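Long-range contact in succinylglutamate desuccinylase/aspartoacylase (Shewanella frigidimarina, PDB 3LWU), which probably acts as a zinc-dependent hydrolase of the succinylglutamate desuccinylase/aspartoacylase family, acting on ester bonds: residues V56-N70 with D88-I100. Residues are numbered along the deposited sequence; the frame is centred on the assembly and turned at random.
Sequences VYIQANVHGAEVQGN and DITLAPLANPLGI. With ZN (zinc ion), chain C.
N96 reaches to the loop that follows strand 56-60, and its ND2 gives a bond of 2.8 Å to V62 O. The bond is nearly straight (164°), in the carbonyl plane. CG of N96 stands anti to the backbone N (chi1 -179°), which carries the amide to V62. OD1 of the same amide accepts G99 N and caps helix 97-100. The N61 amide crosses I100 obliquely, with OD1 3.3 Å from CG1 of I100. N61 ND2 donates more squarely to H63 O, and to G64 O from above its carbonyl plane; OD1 receives N70 ND2 from above its own. With an alanine here, N70 ND2 is likely to lose its stronger acceptor and the H63-E66 turn its two bonds from the amide. N70 OD1 accepts L94 N at 2.9 Å, in the carbonyl plane. G64 packs on I100 backbone to backbone, CA atoms 3.8 Å apart. N61, holding the backbone of zinc ligand H63, is a second-shell residue; N96 and G64 brace the same loop. H63 binds the zinc through ND1 and E66 through OE1, with OE2 a longer second bond; H192 completes the protein ligands. Strands 56-60 and 89-92 pair in parallel at 13°, through bonds such as I58 N to T90 O and A92 N to I58 O, carried past the strand end by A95 N to A60 O. I58 CD1 meets L91 CD2 at 4.0 Å on one face. On the other, Y57 OH lies 3.6 Å from A92 CB and donates to Q59 OE1 in the ring plane. The strands and helix 68-80 form a beta-alpha-beta unit. Helix 68-80 covers I58, A60, I89 and P93; helix 170-182 covers Y57 and Q59. Strand 187-194 flanks 56-60, and strand 38-46 runs antiparallel beside 89-92.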
ATOM      1  N   VAL A  56      33.211   3.155 -17.855  1.00 14.90           N
ATOM      2  CA  VAL A  56      32.469   3.283 -16.627  1.00 14.12           C
ATOM      3  C   VAL A  56      30.980   3.236 -16.876  1.00 13.96           C
ATOM      4  O   VAL A  56      30.474   3.835 -17.841  1.00 13.78           O
ATOM      5  CB  VAL A  56      32.832   4.620 -15.936  1.00 14.69           C
ATOM      6  CG1 VAL A  56      32.117   4.793 -14.574  1.00 13.77           C
ATOM      7  CG2 VAL A  56      34.351   4.705 -15.784  1.00 14.52           C
ATOM      8  N   TYR A  57      30.269   2.552 -15.984  1.00 13.92           N
ATOM      9  CA  TYR A  57      28.793   2.515 -16.008  1.00 13.87           C
ATOM     10  C   TYR A  57      28.323   2.949 -14.639  1.00 13.77           C
ATOM     11  O   TYR A  57      28.763   2.412 -13.622  1.00 13.17           O
ATOM     12  CB  TYR A  57      28.268   1.121 -16.315  1.00 13.96           C
ATOM     13  CG  TYR A  57      26.768   0.980 -16.148  1.00 14.58           C
ATOM     14  CD1 TYR A  57      25.896   1.418 -17.143  1.00 14.81           C
ATOM     15  CD2 TYR A  57      26.222   0.452 -14.992  1.00 16.54           C
ATOM     16  CE1 TYR A  57      24.565   1.298 -17.016  1.00 16.53           C
ATOM     17  CE2 TYR A  57      24.853   0.354 -14.839  1.00 16.70           C
ATOM     18  CZ  TYR A  57      24.029   0.775 -15.861  1.00 17.23           C
ATOM     19  OH  TYR A  57      22.662   0.670 -15.757  1.00 16.76           O
ATOM     20  N   ILE A  58      27.490   3.975 -14.611  1.00 13.76           N
ATOM     21  CA  ILE A  58      27.010   4.552 -13.361  1.00 13.81           C
ATOM     22  C   ILE A  58      25.504   4.580 -13.411  1.00 13.35           C
ATOM     23  O   ILE A  58      24.970   5.096 -14.375  1.00 14.38           O
ATOM     24  CB  ILE A  58      27.508   5.981 -13.203  1.00 13.63           C
ATOM     25  CG1 ILE A  58      29.043   6.016 -13.212  1.00 14.25           C
ATOM     26  CG2 ILE A  58      26.977   6.593 -11.887  1.00 13.65           C
ATOM     27  CD1 ILE A  58      29.657   7.472 -13.160  1.00 11.94           C
ATOM     28  N   GLN A  59      24.821   4.011 -12.417  1.00 13.08           N
ATOM     29  CA  GLN A  59      23.363   4.029 -12.362  1.00 13.64           C
ATOM     30  C   GLN A  59      22.889   4.519 -10.999  1.00 13.84           C
ATOM     31  O   GLN A  59      23.611   4.428 -10.033  1.00 13.69           O
ATOM     32  CB  GLN A  59      22.730   2.670 -12.693  1.00 14.41           C
ATOM     33  CG  GLN A  59      23.040   1.510 -11.690  1.00 16.15           C
ATOM     34  CD  GLN A  59      22.270   0.246 -11.998  1.00 15.91           C
ATOM     35  OE1 GLN A  59      21.979  -0.032 -13.159  1.00 16.68           O
ATOM     36  NE2 GLN A  59      21.923  -0.524 -10.950  1.00 14.32           N
ATOM     37  N   ALA A  60      21.685   5.076 -10.951  1.00 13.43           N
ATOM     38  CA  ALA A  60      21.067   5.494  -9.703  1.00 14.29           C
ATOM     39  C   ALA A  60      19.628   5.030  -9.616  1.00 14.30           C
ATOM     40  O   ALA A  60      18.976   4.822 -10.661  1.00 14.86           O
ATOM     41  CB  ALA A  60      21.103   7.059  -9.567  1.00 12.73           C
ATOM     42  N   ASN A  61      19.133   4.892  -8.378  1.00 14.22           N
ATOM     43  CA  ASN A  61      17.671   4.970  -8.079  1.00 15.28           C
ATOM     44  C   ASN A  61      16.936   3.695  -8.453  1.00 15.61           C
ATOM     45  O   ASN A  61      15.746   3.709  -8.696  1.00 15.88           O
ATOM     46  CB  ASN A  61      17.071   6.211  -8.768  1.00 14.29           C
ATOM     47  CG  ASN A  61      15.794   6.784  -8.095  1.00 16.02           C
ATOM     48  OD1 ASN A  61      15.269   7.767  -8.609  1.00 15.19           O
ATOM     49  ND2 ASN A  61      15.327   6.216  -6.958  1.00 14.31           N
ATOM     50  N   VAL A  62      17.646   2.562  -8.431  1.00 16.25           N
ATOM     51  CA  VAL A  62      16.991   1.269  -8.579  1.00 16.31           C
ATOM     52  C   VAL A  62      16.003   1.015  -7.451  1.00 15.87           C
ATOM     53  O   VAL A  62      14.949   0.395  -7.641  1.00 16.26           O
ATOM     54  CB  VAL A  62      18.001   0.141  -8.665  1.00 16.43           C
ATOM     55  CG1 VAL A  62      17.303  -1.204  -8.542  1.00 16.26           C
ATOM     56  CG2 VAL A  62      18.749   0.238  -9.995  1.00 18.01           C
ATOM     57  N   HIS A  63      16.368   1.466  -6.269  1.00 16.18           N
ATOM     58  CA  HIS A  63      15.438   1.551  -5.141  1.00 16.35           C
ATOM     59  C   HIS A  63      14.793   2.896  -5.291  1.00 16.44           C
ATOM     60  O   HIS A  63      15.468   3.899  -5.242  1.00 17.18           O
ATOM     61  CB  HIS A  63      16.206   1.426  -3.796  1.00 16.54           C
ATOM     62  CG  HIS A  63      16.556   0.014  -3.438  1.00 15.12           C
ATOM     63  ND1 HIS A  63      17.751  -0.343  -2.853  1.00 19.47           N
ATOM     64  CD2 HIS A  63      15.889  -1.145  -3.653  1.00 17.18           C
ATOM     65  CE1 HIS A  63      17.787  -1.652  -2.670  1.00 14.93           C
ATOM     66  NE2 HIS A  63      16.669  -2.167  -3.157  1.00 17.88           N
ATOM     67  N   GLY A  64      13.474   2.955  -5.468  1.00 16.92           N
ATOM     68  CA  GLY A  64      12.844   4.167  -5.970  1.00 15.91           C
ATOM     69  C   GLY A  64      12.804   5.370  -5.052  1.00 15.92           C
ATOM     70  O   GLY A  64      12.631   6.480  -5.527  1.00 14.83           O
ATOM     71  N   ALA A  65      12.936   5.143  -3.744  1.00 16.01           N
ATOM     72  CA  ALA A  65      12.992   6.219  -2.758  1.00 15.47           C
ATOM     73  C   ALA A  65      14.359   6.860  -2.696  1.00 15.35           C
ATOM     74  O   ALA A  65      14.541   7.939  -2.131  1.00 14.77           O
ATOM     75  CB  ALA A  65      12.629   5.660  -1.318  1.00 15.50           C
ATOM     76  N   GLU A  66      15.344   6.170  -3.252  1.00 16.26           N
ATOM     77  CA  GLU A  66      16.731   6.557  -3.112  1.00 15.96           C
ATOM     78  C   GLU A  66      17.125   7.495  -4.241  1.00 15.87           C
ATOM     79  O   GLU A  66      17.869   7.108  -5.152  1.00 15.90           O
ATOM     80  CB  GLU A  66      17.580   5.293  -3.039  1.00 15.01           C
ATOM     81  CG  GLU A  66      17.222   4.442  -1.824  1.00 16.56           C
ATOM     82  CD  GLU A  66      17.979   3.131  -1.698  1.00 15.43           C
ATOM     83  OE1 GLU A  66      18.948   2.940  -2.449  1.00 17.47           O
ATOM     84  OE2 GLU A  66      17.559   2.244  -0.867  1.00 15.89           O
ATOM     85  N   VAL A  67      16.587   8.724  -4.170  1.00 15.85           N
ATOM     86  CA  VAL A  67      16.636   9.657  -5.286  1.00 15.39           C
ATOM     87  C   VAL A  67      17.915  10.490  -5.369  1.00 16.44           C
ATOM     88  O   VAL A  67      18.182  11.040  -6.452  1.00 16.40           O
ATOM     89  CB  VAL A  67      15.371  10.585  -5.372  1.00 15.57           C
ATOM     90  CG1 VAL A  67      14.109   9.747  -5.710  1.00 13.08           C
ATOM     91  CG2 VAL A  67      15.178  11.432  -4.084  1.00 13.30           C
ATOM     92  N   GLN A  68      18.744  10.537  -4.304  1.00 16.65           N
ATOM     93  CA  GLN A  68      19.925  11.456  -4.289  1.00 16.28           C
ATOM     94  C   GLN A  68      20.921  11.141  -5.399  1.00 15.82           C
ATOM     95  O   GLN A  68      21.559  12.059  -5.927  1.00 15.13           O
ATOM     96  CB  GLN A  68      20.611  11.486  -2.908  1.00 16.57           C
ATOM     97  CG  GLN A  68      21.915  12.317  -2.756  1.00 14.05           C
ATOM     98  CD  GLN A  68      21.741  13.824  -2.830  1.00 15.53           C
ATOM     99  OE1 GLN A  68      20.733  14.367  -3.368  1.00 17.36           O
ATOM    100  NE2 GLN A  68      22.734  14.531  -2.302  1.00 13.64           N
ATOM    101  N   GLY A  69      21.023   9.870  -5.781  1.00 15.36           N
ATOM    102  CA  GLY A  69      21.892   9.472  -6.906  1.00 15.01           C
ATOM    103  C   GLY A  69      21.650  10.206  -8.216  1.00 15.14           C
ATOM    104  O   GLY A  69      22.572  10.364  -9.022  1.00 15.15           O
ATOM    105  N   ASN A  70      20.405  10.626  -8.455  1.00 14.60           N
ATOM    106  CA  ASN A  70      20.091  11.438  -9.613  1.00 14.45           C
ATOM    107  C   ASN A  70      20.764  12.817  -9.560  1.00 15.18           C
ATOM    108  O   ASN A  70      21.189  13.324 -10.596  1.00 15.86           O
ATOM    109  CB  ASN A  70      18.564  11.603  -9.760  1.00 14.56           C
ATOM    110  CG  ASN A  70      17.882  10.267  -9.943  1.00 15.62           C
ATOM    111  OD1 ASN A  70      18.222   9.529 -10.893  1.00 14.58           O
ATOM    112  ND2 ASN A  70      17.019   9.873  -8.966  1.00 11.24           N
ATOM    113  N   ASP A  88      34.985   5.682 -22.066  1.00 15.22           N
ATOM    114  CA  ASP A  88      33.531   5.856 -22.149  1.00 14.75           C
ATOM    115  C   ASP A  88      32.920   5.924 -20.738  1.00 14.50           C
ATOM    116  O   ASP A  88      33.292   5.139 -19.859  1.00 13.26           O
ATOM    117  CB  ASP A  88      32.871   4.699 -22.936  1.00 15.30           C
ATOM    118  CG  ASP A  88      33.115   4.763 -24.436  1.00 16.29           C
ATOM    119  OD1 ASP A  88      33.563   5.794 -24.996  1.00 13.80           O
ATOM    120  OD2 ASP A  88      32.789   3.751 -25.086  1.00 19.92           O
ATOM    121  N   ILE A  89      31.969   6.849 -20.547  1.00 13.80           N
ATOM    122  CA  ILE A  89      31.188   6.952 -19.316  1.00 13.64           C
ATOM    123  C   ILE A  89      29.745   6.926 -19.694  1.00 13.96           C
ATOM    124  O   ILE A  89      29.276   7.768 -20.465  1.00 13.88           O
ATOM    125  CB  ILE A  89      31.470   8.222 -18.500  1.00 13.62           C
ATOM    126  CG1 ILE A  89      32.969   8.323 -18.202  1.00 14.83           C
ATOM    127  CG2 ILE A  89      30.656   8.238 -17.146  1.00 13.46           C
ATOM    128  CD1 ILE A  89      33.391   9.625 -17.508  1.00 15.68           C
ATOM    129  N   THR A  90      29.050   5.936 -19.145  1.00 14.03           N
ATOM    130  CA  THR A  90      27.644   5.735 -19.390  1.00 14.67           C
ATOM    131  C   THR A  90      26.893   5.934 -18.078  1.00 14.33           C
ATOM    132  O   THR A  90      27.243   5.336 -17.067  1.00 13.90           O
ATOM    133  CB  THR A  90      27.359   4.327 -19.943  1.00 14.62           C
ATOM    134  OG1 THR A  90      28.126   4.125 -21.129  1.00 14.47           O
ATOM    135  CG2 THR A  90      25.881   4.192 -20.275  1.00 14.03           C
ATOM    136  N   LEU A  91      25.869   6.784 -18.092  1.00 14.47           N
ATOM    137  CA  LEU A  91      25.141   7.087 -16.884  1.00 14.56           C
ATOM    138  C   LEU A  91      23.669   6.751 -17.093  1.00 15.01           C
ATOM    139  O   LEU A  91      23.092   7.111 -18.113  1.00 14.79           O
ATOM    140  CB  LEU A  91      25.334   8.560 -16.495  1.00 15.04           C
ATOM    141  CG  LEU A  91      26.828   8.905 -16.320  1.00 14.87           C
ATOM    142  CD1 LEU A  91      27.311   9.561 -17.603  1.00 14.28           C
ATOM    143  CD2 LEU A  91      27.073   9.842 -15.125  1.00 15.10           C
ATOM    144  N   ALA A  92      23.084   6.053 -16.112  1.00 14.99           N
ATOM    145  CA  ALA A  92      21.686   5.632 -16.161  1.00 14.77           C
ATOM    146  C   ALA A  92      20.987   6.136 -14.904  1.00 14.65           C
ATOM    147  O   ALA A  92      20.856   5.396 -13.935  1.00 14.46           O
ATOM    148  CB  ALA A  92      21.559   4.107 -16.281  1.00 13.03           C
ATOM    149  N   PRO A  93      20.571   7.417 -14.900  1.00 14.39           N
ATOM    150  CA  PRO A  93      19.786   7.849 -13.757  1.00 14.17           C
ATOM    151  C   PRO A  93      18.352   7.343 -13.884  1.00 13.50           C
ATOM    152  O   PRO A  93      17.977   6.813 -14.922  1.00 13.97           O
ATOM    153  CB  PRO A  93      19.851   9.369 -13.852  1.00 13.92           C
ATOM    154  CG  PRO A  93      19.915   9.631 -15.278  1.00 15.00           C
ATOM    155  CD  PRO A  93      20.744   8.507 -15.873  1.00 13.98           C
ATOM    156  N   LEU A  94      17.565   7.476 -12.832  1.00 13.35           N
ATOM    157  CA  LEU A  94      16.144   7.077 -12.882  1.00 14.33           C
ATOM    158  C   LEU A  94      16.019   5.646 -13.438  1.00 13.92           C
ATOM    159  O   LEU A  94      15.232   5.385 -14.339  1.00 16.30           O
ATOM    160  CB  LEU A  94      15.343   8.067 -13.739  1.00 13.77           C
ATOM    161  CG  LEU A  94      15.350   9.542 -13.299  1.00 15.16           C
ATOM    162  CD1 LEU A  94      14.730  10.447 -14.430  1.00 12.94           C
ATOM    163  CD2 LEU A  94      14.646   9.854 -11.931  1.00 12.18           C
ATOM    164  N   ALA A  95      16.788   4.719 -12.890  1.00 14.37           N
ATOM    165  CA  ALA A  95      16.950   3.411 -13.511  1.00 14.45           C
ATOM    166  C   ALA A  95      15.819   2.439 -13.221  1.00 14.59           C
ATOM    167  O   ALA A  95      15.808   1.358 -13.778  1.00 15.26           O
ATOM    168  CB  ALA A  95      18.312   2.784 -13.121  1.00 14.14           C
ATOM    169  N   ASN A  96      14.879   2.794 -12.344  1.00 14.60           N
ATOM    170  CA  ASN A  96      13.751   1.932 -12.075  1.00 14.12           C
ATOM    171  C   ASN A  96      12.475   2.738 -12.044  1.00 14.22           C
ATOM    172  O   ASN A  96      11.921   3.013 -10.963  1.00 15.11           O
ATOM    173  CB  ASN A  96      13.965   1.156 -10.770  1.00 14.11           C
ATOM    174  CG  ASN A  96      12.792   0.206 -10.461  1.00 16.47           C
ATOM    175  OD1 ASN A  96      11.880   0.082 -11.284  1.00 15.46           O
ATOM    176  ND2 ASN A  96      12.825  -0.479  -9.287  1.00 13.69           N
ATOM    177  N   PRO A  97      11.984   3.144 -13.225  1.00 14.18           N
ATOM    178  CA  PRO A  97      10.808   4.031 -13.242  1.00 14.61           C
ATOM    179  C   PRO A  97       9.602   3.460 -12.502  1.00 15.27           C
ATOM    180  O   PRO A  97       8.870   4.216 -11.829  1.00 14.86           O
ATOM    181  CB  PRO A  97      10.548   4.264 -14.740  1.00 14.36           C
ATOM    182  CG  PRO A  97      11.319   3.187 -15.426  1.00 15.92           C
ATOM    183  CD  PRO A  97      12.512   2.926 -14.573  1.00 13.44           C
ATOM    184  N   LEU A  98       9.415   2.139 -12.546  1.00 15.43           N
ATOM    185  CA  LEU A  98       8.252   1.530 -11.847  1.00 16.47           C
ATOM    186  C   LEU A  98       8.354   1.809 -10.356  1.00 16.02           C
ATOM    187  O   LEU A  98       7.405   2.283  -9.747  1.00 17.10           O
ATOM    188  CB  LEU A  98       8.153   0.013 -12.102  1.00 16.83           C
ATOM    189  CG  LEU A  98       7.035  -0.812 -11.447  1.00 18.56           C
ATOM    190  CD1 LEU A  98       5.614  -0.318 -11.669  1.00 17.56           C
ATOM    191  CD2 LEU A  98       7.178  -2.241 -11.994  1.00 15.27           C
ATOM    192  N   GLY A  99       9.523   1.557  -9.782  1.00 15.96           N
ATOM    193  CA  GLY A  99       9.744   1.783  -8.366  1.00 15.77           C
ATOM    194  C   GLY A  99       9.711   3.269  -7.996  1.00 15.93           C
ATOM    195  O   GLY A  99       9.175   3.642  -6.972  1.00 15.81           O
ATOM    196  N   ILE A 100      10.300   4.110  -8.821  1.00 16.12           N
ATOM    197  CA  ILE A 100      10.419   5.556  -8.525  1.00 16.37           C
ATOM    198  C   ILE A 100       9.049   6.198  -8.474  1.00 17.02           C
ATOM    199  O   ILE A 100       8.821   7.111  -7.664  1.00 18.14           O
ATOM    200  CB  ILE A 100      11.275   6.251  -9.622  1.00 16.23           C
ATOM    201  CG1 ILE A 100      12.733   5.833  -9.494  1.00 17.37           C
ATOM    202  CG2 ILE A 100      11.133   7.823  -9.616  1.00 16.72           C
ATOM    203  CD1 ILE A 100      13.549   5.943 -10.817  1.00 14.39           C
TER
HETATM  204 ZN    ZN C 374      19.281   0.920  -2.249  1.00 29.18          ZN
HETATM  205  O   HOH W   1      30.570   3.255 -20.437  1.00 28.52           O
HETATM  206  O   HOH W   2      10.829   8.291  -6.264  1.00 17.26           O